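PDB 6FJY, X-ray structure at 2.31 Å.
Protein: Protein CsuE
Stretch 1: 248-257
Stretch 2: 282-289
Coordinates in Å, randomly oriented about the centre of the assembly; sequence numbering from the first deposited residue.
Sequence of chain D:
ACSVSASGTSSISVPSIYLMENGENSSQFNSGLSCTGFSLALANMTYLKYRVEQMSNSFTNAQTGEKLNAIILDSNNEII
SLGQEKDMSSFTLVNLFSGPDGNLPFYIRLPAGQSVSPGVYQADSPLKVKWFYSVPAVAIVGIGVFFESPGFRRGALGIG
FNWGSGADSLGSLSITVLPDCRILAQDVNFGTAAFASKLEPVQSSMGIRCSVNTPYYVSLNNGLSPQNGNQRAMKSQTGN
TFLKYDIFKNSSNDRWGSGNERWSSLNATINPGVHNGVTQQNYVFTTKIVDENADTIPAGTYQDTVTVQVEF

Stretch 1 248-257: FKNSSNDRWG
Stretch 2 (282-289) NYVFTTKI

Stretch 2 is extended throughout, and stretch 1 meets it antiparallel as the end of a strand, Phe248 and Lys249, before turning off. Phe248 (phi/psi -130/139) pairs with Thr286, CA to CA 4.9 Å. Phe248 N donates to Thr286 O at 2.6 Å, and Thr286 N returns the bond to Phe248 O at 2.7 Å. Phe248 O also receives a CA-H...O contact from Phe285 CA at 3.1 Å. The Phe248 side chain (chi1 m, chi2 97°) lies on the same sheet face as Thr286. The extended Lys288 chain (m, t, t, t) runs along this ring, CD 3.5 Å from Phe248 CD1, and sets its NZ 4.4 Å from the ring centroid, an off-centre cation-pi contact.

Lys249 (-64/134) faces Phe285 in the non-hydrogen-bonded pair, on the other face. A type II' turn from Lys249 to Ser252 follows, with Asn250 at 50/-133 and Ser251 at -107/29. Ser252 N and OG (chi1 p) bond Lys249 O at 3.0 and 2.7 Å. Asn250 N donates to Val284 O at 2.7 Å, while Thr286 OG1 (chi1 m) donates to Asn250 O at 2.8 Å, tying the turn to the strand.

Trp256 (chi1 t, chi2 1°) returns to stretch 2. Its edge meets the Phe285 face (chi1 p), planes at 70°, and its CH2 packs 3.8 Å from Tyr283 CB.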

# COMPACT_ATOMS: atom_id res chain seq x y z
N PHE D 248 -8.16 16.03 -26.40
CA PHE D 248 -7.59 17.32 -26.05
C PHE D 248 -7.95 17.69 -24.62
O PHE D 248 -9.09 17.50 -24.19
CB PHE D 248 -8.05 18.39 -27.04
CG PHE D 248 -7.55 18.15 -28.44
CD1 PHE D 248 -8.36 17.52 -29.38
CD2 PHE D 248 -6.26 18.49 -28.79
CE1 PHE D 248 -7.88 17.27 -30.66
CE2 PHE D 248 -5.78 18.24 -30.06
CZ PHE D 248 -6.59 17.64 -31.00
N LYS D 249 -6.97 18.25 -23.90
CA LYS D 249 -7.18 18.71 -22.53
C LYS D 249 -8.19 19.86 -22.51
O LYS D 249 -8.10 20.78 -23.32
CB LYS D 249 -5.87 19.18 -21.90
CG LYS D 249 -4.68 18.20 -21.99
CD LYS D 249 -3.47 18.77 -21.23
CE LYS D 249 -2.17 18.08 -21.64
NZ LYS D 249 -0.96 18.65 -20.95
N ASN D 250 -9.15 19.78 -21.59
CA ASN D 250 -10.19 20.82 -21.38
C ASN D 250 -10.82 21.14 -22.73
O ASN D 250 -11.16 20.22 -23.48
CB ASN D 250 -9.57 21.99 -20.63
CG ASN D 250 -8.96 21.59 -19.29
OD1 ASN D 250 -9.60 20.97 -18.44
ND2 ASN D 250 -7.69 21.94 -19.11
N SER D 251 -10.99 22.42 -23.09
CA SER D 251 -11.51 22.82 -24.39
C SER D 251 -10.42 23.40 -25.30
O SER D 251 -10.71 24.24 -26.15
CB SER D 251 -12.64 23.84 -24.24
OG SER D 251 -13.73 23.31 -23.51
N SER D 252 -9.18 22.96 -25.12
CA SER D 252 -8.02 23.59 -25.74
C SER D 252 -7.46 22.72 -26.87
O SER D 252 -8.09 21.76 -27.32
CB SER D 252 -6.95 23.89 -24.68
OG SER D 252 -6.43 22.70 -24.11
N ASN D 253 -6.26 23.07 -27.32
CA ASN D 253 -5.56 22.36 -28.39
C ASN D 253 -4.37 21.56 -27.88
O ASN D 253 -3.70 20.90 -28.68
CB ASN D 253 -5.07 23.34 -29.47
CG ASN D 253 -6.21 23.92 -30.30
OD1 ASN D 253 -7.26 23.30 -30.45
ND2 ASN D 253 -5.99 25.11 -30.85
N ASP D 254 -4.07 21.62 -26.59
CA ASP D 254 -2.98 20.83 -26.03
C ASP D 254 -3.33 19.36 -26.12
O ASP D 254 -4.38 18.93 -25.63
CB ASP D 254 -2.71 21.23 -24.58
CG ASP D 254 -1.93 22.51 -24.47
OD1 ASP D 254 -1.50 23.03 -25.52
OD2 ASP D 254 -1.75 23.00 -23.33
N ARG D 255 -2.48 18.57 -26.76
CA ARG D 255 -2.75 17.15 -26.89
C ARG D 255 -2.47 16.41 -25.57
O ARG D 255 -1.48 16.68 -24.90
CB ARG D 255 -1.90 16.56 -28.02
CG ARG D 255 -2.40 15.22 -28.45
CD ARG D 255 -1.59 14.63 -29.57
NE ARG D 255 -2.13 13.32 -29.95
CZ ARG D 255 -1.60 12.17 -29.57
NH1 ARG D 255 -0.50 12.16 -28.82
NH2 ARG D 255 -2.15 11.02 -29.95
N TRP D 256 -3.38 15.51 -25.20
CA TRP D 256 -3.23 14.64 -24.03
C TRP D 256 -2.71 13.30 -24.52
O TRP D 256 -3.45 12.49 -25.07
CB TRP D 256 -4.56 14.46 -23.29
CG TRP D 256 -4.45 13.85 -21.96
CD1 TRP D 256 -3.30 13.44 -21.33
CD2 TRP D 256 -5.52 13.57 -21.06
NE1 TRP D 256 -3.60 12.93 -20.09
CE2 TRP D 256 -4.96 13.00 -19.90
CE3 TRP D 256 -6.91 13.75 -21.11
CZ2 TRP D 256 -5.73 12.60 -18.81
CZ3 TRP D 256 -7.67 13.36 -20.02
CH2 TRP D 256 -7.08 12.79 -18.89
N GLY D 257 -1.41 13.09 -24.34
CA GLY D 257 -0.74 11.85 -24.71
C GLY D 257 0.15 11.40 -23.58
O GLY D 257 -0.22 11.45 -22.41
N ASN D 282 -10.32 15.94 -11.13
CA ASN D 282 -11.07 15.69 -12.35
C ASN D 282 -10.32 16.28 -13.54
O ASN D 282 -9.60 17.28 -13.41
CB ASN D 282 -12.48 16.25 -12.25
CG ASN D 282 -13.37 15.38 -11.40
OD1 ASN D 282 -13.95 14.40 -11.89
ND2 ASN D 282 -13.47 15.71 -10.12
N TYR D 283 -10.46 15.64 -14.70
CA TYR D 283 -9.73 16.02 -15.91
C TYR D 283 -10.73 16.09 -17.06
O TYR D 283 -11.15 15.06 -17.59
CB TYR D 283 -8.61 15.03 -16.22
CG TYR D 283 -7.60 14.86 -15.11
CD1 TYR D 283 -7.85 14.01 -14.03
CD2 TYR D 283 -6.38 15.54 -15.14
CE1 TYR D 283 -6.92 13.85 -13.01
CE2 TYR D 283 -5.45 15.39 -14.13
CZ TYR D 283 -5.72 14.55 -13.07
OH TYR D 283 -4.80 14.40 -12.06
N VAL D 284 -11.10 17.30 -17.43
CA VAL D 284 -11.99 17.53 -18.56
C VAL D 284 -11.18 17.39 -19.84
O VAL D 284 -10.01 17.79 -19.91
CB VAL D 284 -12.66 18.91 -18.46
CG1 VAL D 284 -13.50 19.22 -19.70
CG2 VAL D 284 -13.53 18.97 -17.22
N PHE D 285 -11.79 16.78 -20.85
CA PHE D 285 -11.09 16.52 -22.10
C PHE D 285 -12.10 16.42 -23.23
O PHE D 285 -13.29 16.16 -23.02
CB PHE D 285 -10.23 15.24 -22.02
CG PHE D 285 -11.02 13.96 -21.90
CD1 PHE D 285 -11.40 13.48 -20.65
CD2 PHE D 285 -11.34 13.22 -23.03
CE1 PHE D 285 -12.10 12.29 -20.54
CE2 PHE D 285 -12.04 12.03 -22.93
CZ PHE D 285 -12.43 11.57 -21.68
N THR D 286 -11.60 16.65 -24.44
CA THR D 286 -12.43 16.71 -25.63
C THR D 286 -11.91 15.71 -26.64
O THR D 286 -10.72 15.69 -26.95
CB THR D 286 -12.43 18.12 -26.23
OG1 THR D 286 -13.01 19.03 -25.29
CG2 THR D 286 -13.24 18.13 -27.50
N THR D 287 -12.82 14.87 -27.14
CA THR D 287 -12.51 13.86 -28.15
C THR D 287 -13.07 14.36 -29.48
O THR D 287 -14.29 14.49 -29.63
CB THR D 287 -13.12 12.52 -27.75
OG1 THR D 287 -12.80 12.23 -26.38
CG2 THR D 287 -12.58 11.40 -28.62
N LYS D 288 -12.19 14.67 -30.42
CA LYS D 288 -12.56 15.23 -31.72
C LYS D 288 -12.21 14.26 -32.84
O LYS D 288 -11.31 13.43 -32.72
CB LYS D 288 -11.84 16.56 -31.98
CG LYS D 288 -12.07 17.66 -30.96
CD LYS D 288 -11.08 18.82 -31.17
CE LYS D 288 -11.22 19.89 -30.08
NZ LYS D 288 -10.21 20.99 -30.19
N ILE D 289 -12.94 14.40 -33.95
CA ILE D 289 -12.67 13.67 -35.19
C ILE D 289 -11.76 14.52 -36.08
O ILE D 289 -11.68 15.74 -35.95
CB ILE D 289 -13.99 13.31 -35.91
CG1 ILE D 289 -14.94 12.57 -34.97
CG2 ILE D 289 -13.74 12.44 -37.14
CD1 ILE D 289 -14.62 11.11 -34.78